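PDB 2E0I: 432aa long hypothetical deoxyribodipyrimidine photolyase from Sulfolobus tokodaii, which probably repairs ultraviolet-damaged DNA by splitting cyclobutane pyrimidine dimers with light, and carries two FAD molecules, one apparently serving as a light-harvesting cofactor. Local coordinates for residues 280-284 with 315-319; 368-372 with 396-400. All blocks are in the same frame, centred on the assembly; numbering follows the deposited sequence.

Contact 1: 280-284 with 315-319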
ATOM      1  N   TYR A 280      -9.538 -24.253   2.552  1.00 43.46           N
ATOM      2  CA  TYR A 280      -8.652 -23.848   1.465  1.00 42.32           C
ATOM      3  C   TYR A 280      -7.978 -22.524   1.822  1.00 40.14           C
ATOM      4  O   TYR A 280      -6.777 -22.360   1.642  1.00 39.81           O
ATOM      5  CB  TYR A 280      -9.428 -23.653   0.159  1.00 44.32           C
ATOM      6  CG  TYR A 280     -10.079 -24.886  -0.420  1.00 45.97           C
ATOM      7  CD1 TYR A 280      -9.531 -26.153  -0.231  1.00 46.95           C
ATOM      8  CD2 TYR A 280     -11.217 -24.774  -1.217  1.00 46.96           C
ATOM      9  CE1 TYR A 280     -10.101 -27.281  -0.828  1.00 48.72           C
ATOM     10  CE2 TYR A 280     -11.791 -25.892  -1.819  1.00 48.99           C
ATOM     11  CZ  TYR A 280     -11.229 -27.143  -1.623  1.00 49.37           C
ATOM     12  OH  TYR A 280     -11.783 -28.250  -2.237  1.00 51.40           O
ATOM     13  N   PHE A 281      -8.773 -21.582   2.317  1.00 37.25           N
ATOM     14  CA  PHE A 281      -8.282 -20.270   2.705  1.00 35.22           C
ATOM     15  C   PHE A 281      -7.121 -20.357   3.688  1.00 35.03           C
ATOM     16  O   PHE A 281      -6.161 -19.590   3.608  1.00 33.27           O
ATOM     17  CB  PHE A 281      -9.412 -19.458   3.341  1.00 33.57           C
ATOM     18  CG  PHE A 281      -9.003 -18.072   3.751  1.00 31.08           C
ATOM     19  CD1 PHE A 281      -8.420 -17.206   2.836  1.00 30.75           C
ATOM     20  CD2 PHE A 281      -9.193 -17.634   5.047  1.00 29.51           C
ATOM     21  CE1 PHE A 281      -8.032 -15.925   3.212  1.00 29.27           C
ATOM     22  CE2 PHE A 281      -8.810 -16.356   5.427  1.00 28.58           C
ATOM     23  CZ  PHE A 281      -8.227 -15.504   4.510  1.00 28.85           C
ATOM     24  N   GLU A 282      -7.220 -21.290   4.626  1.00 35.17           N
ATOM     25  CA  GLU A 282      -6.186 -21.467   5.628  1.00 34.91           C
ATOM     26  C   GLU A 282      -4.919 -21.991   4.966  1.00 33.47           C
ATOM     27  O   GLU A 282      -3.807 -21.615   5.347  1.00 32.21           O
ATOM     28  CB  GLU A 282      -6.665 -22.440   6.694  1.00 38.26           C
ATOM     29  CG  GLU A 282      -5.856 -22.386   7.972  1.00 46.92           C
ATOM     30  CD  GLU A 282      -6.375 -21.352   8.966  1.00 51.60           C
ATOM     31  OE1 GLU A 282      -6.609 -20.189   8.558  1.00 53.62           O
ATOM     32  OE2 GLU A 282      -6.542 -21.706  10.163  1.00 54.27           O
ATOM     33  N   ALA A 283      -5.098 -22.853   3.968  1.00 32.48           N
ATOM     34  CA  ALA A 283      -3.985 -23.432   3.226  1.00 31.87           C
ATOM     35  C   ALA A 283      -3.288 -22.348   2.405  1.00 32.33           C
ATOM     36  O   ALA A 283      -2.063 -22.338   2.275  1.00 33.36           O
ATOM     37  CB  ALA A 283      -4.490 -24.521   2.315  1.00 30.51           C
ATOM     38  N   TRP A 284      -4.081 -21.434   1.856  1.00 31.84           N
ATOM     39  CA  TRP A 284      -3.573 -20.329   1.050  1.00 31.15           C
ATOM     40  C   TRP A 284      -2.711 -19.381   1.893  1.00 32.53           C
ATOM     41  O   TRP A 284      -1.634 -18.975   1.472  1.00 32.87           O
ATOM     42  CB  TRP A 284      -4.754 -19.565   0.447  1.00 29.02           C
ATOM     43  CG  TRP A 284      -4.391 -18.381  -0.388  1.00 27.03           C
ATOM     44  CD1 TRP A 284      -3.926 -18.389  -1.672  1.00 26.20           C
ATOM     45  CD2 TRP A 284      -4.481 -17.009  -0.003  1.00 26.51           C
ATOM     46  NE1 TRP A 284      -3.726 -17.108  -2.110  1.00 24.45           N
ATOM     47  CE2 TRP A 284      -4.058 -16.237  -1.107  1.00 25.71           C
ATOM     48  CE3 TRP A 284      -4.877 -16.355   1.171  1.00 25.69           C
ATOM     49  CZ2 TRP A 284      -4.023 -14.839  -1.075  1.00 25.57           C
ATOM     50  CZ3 TRP A 284      -4.841 -14.967   1.203  1.00 26.72           C
ATOM     51  CH2 TRP A 284      -4.417 -14.223   0.084  1.00 26.27           C
ATOM     52  N   VAL A 315      -1.071 -14.960  -6.806  1.00 29.80           N
ATOM     53  CA  VAL A 315      -1.566 -15.385  -5.514  1.00 29.10           C
ATOM     54  C   VAL A 315      -3.025 -14.960  -5.341  1.00 28.56           C
ATOM     55  O   VAL A 315      -3.860 -15.730  -4.886  1.00 26.89           O
ATOM     56  CB  VAL A 315      -0.655 -14.794  -4.406  1.00 29.46           C
ATOM     57  CG1 VAL A 315      -1.473 -14.328  -3.215  1.00 31.06           C
ATOM     58  CG2 VAL A 315       0.370 -15.840  -3.986  1.00 27.50           C
ATOM     59  N   ALA A 316      -3.324 -13.728  -5.728  1.00 28.84           N
ATOM     60  CA  ALA A 316      -4.670 -13.204  -5.610  1.00 28.01           C
ATOM     61  C   ALA A 316      -5.604 -13.963  -6.555  1.00 28.24           C
ATOM     62  O   ALA A 316      -6.745 -14.265  -6.209  1.00 29.18           O
ATOM     63  CB  ALA A 316      -4.666 -11.712  -5.929  1.00 25.29           C
ATOM     64  N   PHE A 317      -5.113 -14.262  -7.750  1.00 28.50           N
ATOM     65  CA  PHE A 317      -5.895 -14.991  -8.738  1.00 28.57           C
ATOM     66  C   PHE A 317      -6.303 -16.340  -8.156  1.00 28.77           C
ATOM     67  O   PHE A 317      -7.478 -16.689  -8.128  1.00 29.64           O
ATOM     68  CB  PHE A 317      -5.057 -15.208 -10.007  1.00 29.11           C
ATOM     69  CG  PHE A 317      -5.617 -16.251 -10.943  1.00 31.02           C
ATOM     70  CD1 PHE A 317      -6.691 -15.956 -11.787  1.00 31.84           C
ATOM     71  CD2 PHE A 317      -5.080 -17.545 -10.974  1.00 31.69           C
ATOM     72  CE1 PHE A 317      -7.225 -16.934 -12.652  1.00 30.99           C
ATOM     73  CE2 PHE A 317      -5.605 -18.530 -11.832  1.00 30.64           C
ATOM     74  CZ  PHE A 317      -6.681 -18.219 -12.673  1.00 30.08           C
ATOM     75  N   PHE A 318      -5.310 -17.086  -7.686  1.00 28.84           N
ATOM     76  CA  PHE A 318      -5.509 -18.406  -7.120  1.00 27.79           C
ATOM     77  C   PHE A 318      -6.552 -18.459  -6.001  1.00 28.58           C
ATOM     78  O   PHE A 318      -7.352 -19.403  -5.924  1.00 30.01           O
ATOM     79  CB  PHE A 318      -4.178 -18.940  -6.596  1.00 27.49           C
ATOM     80  CG  PHE A 318      -4.195 -20.411  -6.302  1.00 28.62           C
ATOM     81  CD1 PHE A 318      -3.964 -21.334  -7.316  1.00 28.71           C
ATOM     82  CD2 PHE A 318      -4.470 -20.878  -5.017  1.00 27.17           C
ATOM     83  CE1 PHE A 318      -4.003 -22.692  -7.054  1.00 28.32           C
ATOM     84  CE2 PHE A 318      -4.511 -22.236  -4.748  1.00 26.03           C
ATOM     85  CZ  PHE A 318      -4.278 -23.142  -5.763  1.00 27.29           C
ATOM     86  N   LEU A 319      -6.554 -17.462  -5.126  1.00 27.38           N
ATOM     87  CA  LEU A 319      -7.516 -17.470  -4.036  1.00 26.76           C
ATOM     88  C   LEU A 319      -8.937 -17.209  -4.518  1.00 26.69           C
ATOM     89  O   LEU A 319      -9.888 -17.830  -4.046  1.00 27.14           O
ATOM     90  CB  LEU A 319      -7.151 -16.425  -2.981  1.00 25.60           C
ATOM     91  CG  LEU A 319      -8.168 -16.287  -1.842  1.00 24.70           C
ATOM     92  CD1 LEU A 319      -8.123 -17.527  -0.968  1.00 24.50           C
ATOM     93  CD2 LEU A 319      -7.875 -15.039  -1.021  1.00 24.43           C
TER

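Contact 2: 368-372 with 396-400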
ATOM      1  N   TRP A 368       0.846 -23.525 -13.423  1.00 40.90           N
ATOM      2  CA  TRP A 368       2.049 -24.217 -13.849  1.00 39.59           C
ATOM      3  C   TRP A 368       2.784 -23.522 -14.981  1.00 39.59           C
ATOM      4  O   TRP A 368       4.009 -23.450 -14.971  1.00 38.89           O
ATOM      5  CB  TRP A 368       1.700 -25.652 -14.224  1.00 37.82           C
ATOM      6  CG  TRP A 368       0.919 -26.309 -13.147  1.00 35.74           C
ATOM      7  CD1 TRP A 368      -0.431 -26.453 -13.097  1.00 34.41           C
ATOM      8  CD2 TRP A 368       1.427 -26.800 -11.892  1.00 35.51           C
ATOM      9  NE1 TRP A 368      -0.805 -26.995 -11.889  1.00 35.31           N
ATOM     10  CE2 TRP A 368       0.314 -27.219 -11.130  1.00 34.62           C
ATOM     11  CE3 TRP A 368       2.713 -26.923 -11.340  1.00 35.33           C
ATOM     12  CZ2 TRP A 368       0.441 -27.750  -9.839  1.00 33.29           C
ATOM     13  CZ3 TRP A 368       2.842 -27.454 -10.053  1.00 34.99           C
ATOM     14  CH2 TRP A 368       1.709 -27.859  -9.320  1.00 34.73           C
ATOM     15  N   LYS A 369       2.046 -23.012 -15.955  1.00 40.09           N
ATOM     16  CA  LYS A 369       2.675 -22.315 -17.065  1.00 42.13           C
ATOM     17  C   LYS A 369       3.367 -21.068 -16.541  1.00 42.21           C
ATOM     18  O   LYS A 369       4.528 -20.797 -16.854  1.00 42.65           O
ATOM     19  CB  LYS A 369       1.631 -21.936 -18.121  1.00 43.70           C
ATOM     20  CG  LYS A 369       1.525 -22.947 -19.245  1.00 46.34           C
ATOM     21  CD  LYS A 369       0.403 -22.625 -20.212  1.00 49.33           C
ATOM     22  CE  LYS A 369       0.591 -23.391 -21.525  1.00 51.58           C
ATOM     23  NZ  LYS A 369       0.918 -24.843 -21.316  1.00 52.34           N
ATOM     24  N   GLN A 370       2.635 -20.323 -15.725  1.00 42.16           N
ATOM     25  CA  GLN A 370       3.121 -19.095 -15.123  1.00 42.04           C
ATOM     26  C   GLN A 370       4.375 -19.383 -14.296  1.00 41.80           C
ATOM     27  O   GLN A 370       5.410 -18.733 -14.455  1.00 41.06           O
ATOM     28  CB  GLN A 370       2.022 -18.516 -14.228  1.00 42.69           C
ATOM     29  CG  GLN A 370       2.028 -17.009 -14.118  1.00 43.76           C
ATOM     30  CD  GLN A 370       1.540 -16.349 -15.379  1.00 43.89           C
ATOM     31  OE1 GLN A 370       1.559 -15.126 -15.506  1.00 44.55           O
ATOM     32  NE2 GLN A 370       1.092 -17.159 -16.324  1.00 44.22           N
ATOM     33  N   GLN A 371       4.263 -20.366 -13.409  1.00 42.09           N
ATOM     34  CA  GLN A 371       5.361 -20.772 -12.542  1.00 43.26           C
ATOM     35  C   GLN A 371       6.627 -21.066 -13.333  1.00 45.08           C
ATOM     36  O   GLN A 371       7.723 -20.645 -12.956  1.00 45.52           O
ATOM     37  CB  GLN A 371       4.967 -22.023 -11.751  1.00 41.83           C
ATOM     38  CG  GLN A 371       6.101 -22.615 -10.934  1.00 41.93           C
ATOM     39  CD  GLN A 371       5.686 -23.844 -10.151  1.00 41.52           C
ATOM     40  OE1 GLN A 371       4.816 -23.778  -9.288  1.00 41.78           O
ATOM     41  NE2 GLN A 371       6.311 -24.974 -10.452  1.00 41.19           N
ATOM     42  N   GLU A 372       6.463 -21.788 -14.436  1.00 46.82           N
ATOM     43  CA  GLU A 372       7.585 -22.186 -15.272  1.00 48.17           C
ATOM     44  C   GLU A 372       8.195 -21.069 -16.103  1.00 47.21           C
ATOM     45  O   GLU A 372       9.371 -21.128 -16.454  1.00 46.90           O
ATOM     46  CB  GLU A 372       7.160 -23.332 -16.183  1.00 50.97           C
ATOM     47  CG  GLU A 372       8.289 -23.907 -17.002  1.00 56.22           C
ATOM     48  CD  GLU A 372       7.979 -25.299 -17.505  1.00 59.25           C
ATOM     49  OE1 GLU A 372       7.762 -26.191 -16.655  1.00 61.15           O
ATOM     50  OE2 GLU A 372       7.951 -25.502 -18.740  1.00 61.14           O
ATOM     51  N   ILE A 396       9.938 -29.878  -9.898  1.00 48.38           N
ATOM     52  CA  ILE A 396       9.118 -28.860  -9.249  1.00 47.04           C
ATOM     53  C   ILE A 396       8.048 -28.310 -10.192  1.00 47.48           C
ATOM     54  O   ILE A 396       6.909 -28.097  -9.779  1.00 47.03           O
ATOM     55  CB  ILE A 396       9.988 -27.696  -8.726  1.00 46.10           C
ATOM     56  CG1 ILE A 396      10.820 -28.167  -7.534  1.00 44.20           C
ATOM     57  CG2 ILE A 396       9.112 -26.525  -8.312  1.00 46.71           C
ATOM     58  CD1 ILE A 396      11.756 -27.124  -6.999  1.00 43.74           C
ATOM     59  N   HIS A 397       8.414 -28.093 -11.455  1.00 47.78           N
ATOM     60  CA  HIS A 397       7.479 -27.577 -12.445  1.00 48.65           C
ATOM     61  C   HIS A 397       6.436 -28.609 -12.870  1.00 50.20           C
ATOM     62  O   HIS A 397       5.556 -28.317 -13.690  1.00 51.10           O
ATOM     63  CB  HIS A 397       8.223 -27.089 -13.686  1.00 48.87           C
ATOM     64  CG  HIS A 397       9.085 -25.896 -13.439  1.00 50.78           C
ATOM     65  ND1 HIS A 397       8.639 -24.787 -12.755  1.00 52.18           N
ATOM     66  CD2 HIS A 397      10.367 -25.635 -13.784  1.00 51.54           C
ATOM     67  CE1 HIS A 397       9.610 -23.893 -12.689  1.00 52.66           C
ATOM     68  NE2 HIS A 397      10.670 -24.384 -13.305  1.00 51.83           N
ATOM     69  N   SER A 398       6.526 -29.813 -12.315  1.00 50.79           N
ATOM     70  CA  SER A 398       5.584 -30.876 -12.652  1.00 51.18           C
ATOM     71  C   SER A 398       5.263 -31.643 -11.394  1.00 51.12           C
ATOM     72  O   SER A 398       4.717 -32.741 -11.451  1.00 51.51           O
ATOM     73  CB  SER A 398       6.208 -31.835 -13.661  1.00 51.40           C
ATOM     74  OG  SER A 398       6.751 -31.127 -14.755  1.00 52.96           O
ATOM     75  N   ILE A 399       5.611 -31.051 -10.259  1.00 51.33           N
ATOM     76  CA  ILE A 399       5.415 -31.676  -8.960  1.00 52.01           C
ATOM     77  C   ILE A 399       3.999 -32.209  -8.722  1.00 52.99           C
ATOM     78  O   ILE A 399       3.732 -32.858  -7.706  1.00 52.65           O
ATOM     79  CB  ILE A 399       5.811 -30.698  -7.837  1.00 51.17           C
ATOM     80  CG1 ILE A 399       6.182 -31.476  -6.582  1.00 50.07           C
ATOM     81  CG2 ILE A 399       4.671 -29.738  -7.553  1.00 51.47           C
ATOM     82  CD1 ILE A 399       6.820 -30.627  -5.540  1.00 50.26           C
ATOM     83  N   TYR A 400       3.094 -31.940  -9.660  1.00 54.08           N
ATOM     84  CA  TYR A 400       1.721 -32.423  -9.546  1.00 55.40           C
ATOM     85  C   TYR A 400       1.664 -33.879 -10.007  1.00 56.60           C
ATOM     86  O   TYR A 400       0.704 -34.591  -9.723  1.00 56.62           O
ATOM     87  CB  TYR A 400       0.773 -31.556 -10.388  1.00 54.82           C
ATOM     88  CG  TYR A 400       1.142 -31.465 -11.853  1.00 55.28           C
ATOM     89  CD1 TYR A 400       0.873 -32.518 -12.726  1.00 55.08           C
ATOM     90  CD2 TYR A 400       1.776 -30.332 -12.361  1.00 55.34           C
ATOM     91  CE1 TYR A 400       1.226 -32.447 -14.070  1.00 55.31           C
ATOM     92  CE2 TYR A 400       2.136 -30.252 -13.704  1.00 56.24           C
ATOM     93  CZ  TYR A 400       1.857 -31.315 -14.555  1.00 56.39           C
ATOM     94  OH  TYR A 400       2.205 -31.250 -15.890  1.00 57.34           O
TER

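Contact 1: 280-284 with 315-319
Trp284 fills the gap between two nearly antiparallel helix segments, whose axes come no closer than 11.3 Å and run at 167° to each other. Its CA-to-CB bond points toward the facing helix, and the t rotamer (chi1 179°) carries the indole to that helix's backbone, where Trp284 NE1 donates a hydrogen bond to Val315 O (3.1 Å). That carbonyl also accepts the helical bond from Leu319 N at 3.2 Å, so it serves two donors. Leu319 covers one face of the indole: its CD2 sits 3.6 Å from the centroid of the Trp284 six-membered ring, almost on the ring normal, a CH-pi contact. Val315 CG1 meets Trp284 CZ2 at 3.4 Å, and Phe281 CD1 adds an apolar touch to Leu319 CD1 at 3.8 Å. Trp350 of helix 343-353 packs against both Trp284 and Leu319. This is helix-helix packing within the all-helical FAD-binding domain of the photolyase family: helix 309-322 lends Ala316 to the wall of one FAD pocket, and the contact with helix 278-286 lies beside that wall.

Contact 2: 368-372 with 396-400
In the helical FAD-binding domain of this photolyase, the short helix 367-374 is tied to the end of helix 393-396 and the loop that follows it, and one amide does the polar work. Gln371 NE2 donates to Ile396 O (3.3 Å, 138° at the hydrogen) and, nearly straight at 174°, to His397 ND1, also at 3.3 Å. Extended chi1 and chi2 carry the Gln371 amide across to Ile396 and His397. Its other end is satisfied too, since Gln371 OE1 accepts from the backbone N of Ile293. His397 uses both ring nitrogens: ND1 accepts from the glutamine, and NE2 is hydrogen-bonded to Pro376 O. Ile396 O additionally receives a weak backbone bond from Ile399 N at 3.3 Å. Over one face of the imidazole, Glu372 CA makes a CH-pi contact, 4.0 Å from the ring centroid of His397. Towards the solvent, Tyr400 turns its edge to the face of Trp368 in a T-shaped pair with centroids 4.8 Å apart, and Tyr400 CD2 comes to 3.6 Å from Trp368 CD2.

Both contacts belong to the FAD-binding domain, with centres about 17 Å apart and nearest atoms about 7 Å apart, so they do not touch. Contact 1 joins two helices in the interior, beside the FAD pocket; contact 2 joins a helix to a loop farther from the chain's centre and is partly exposed. Their chemistry follows: 280-284 with 315-319 is mainly apolar, with one indole-to-carbonyl bond, whereas 368-372 with 396-400 has a branched polar network and an aromatic pair near the surface. They hold different elements but share neighbours: Tyr291 meets the rings of both Phe318 and Trp368, and helix 292-304 packs against each contact.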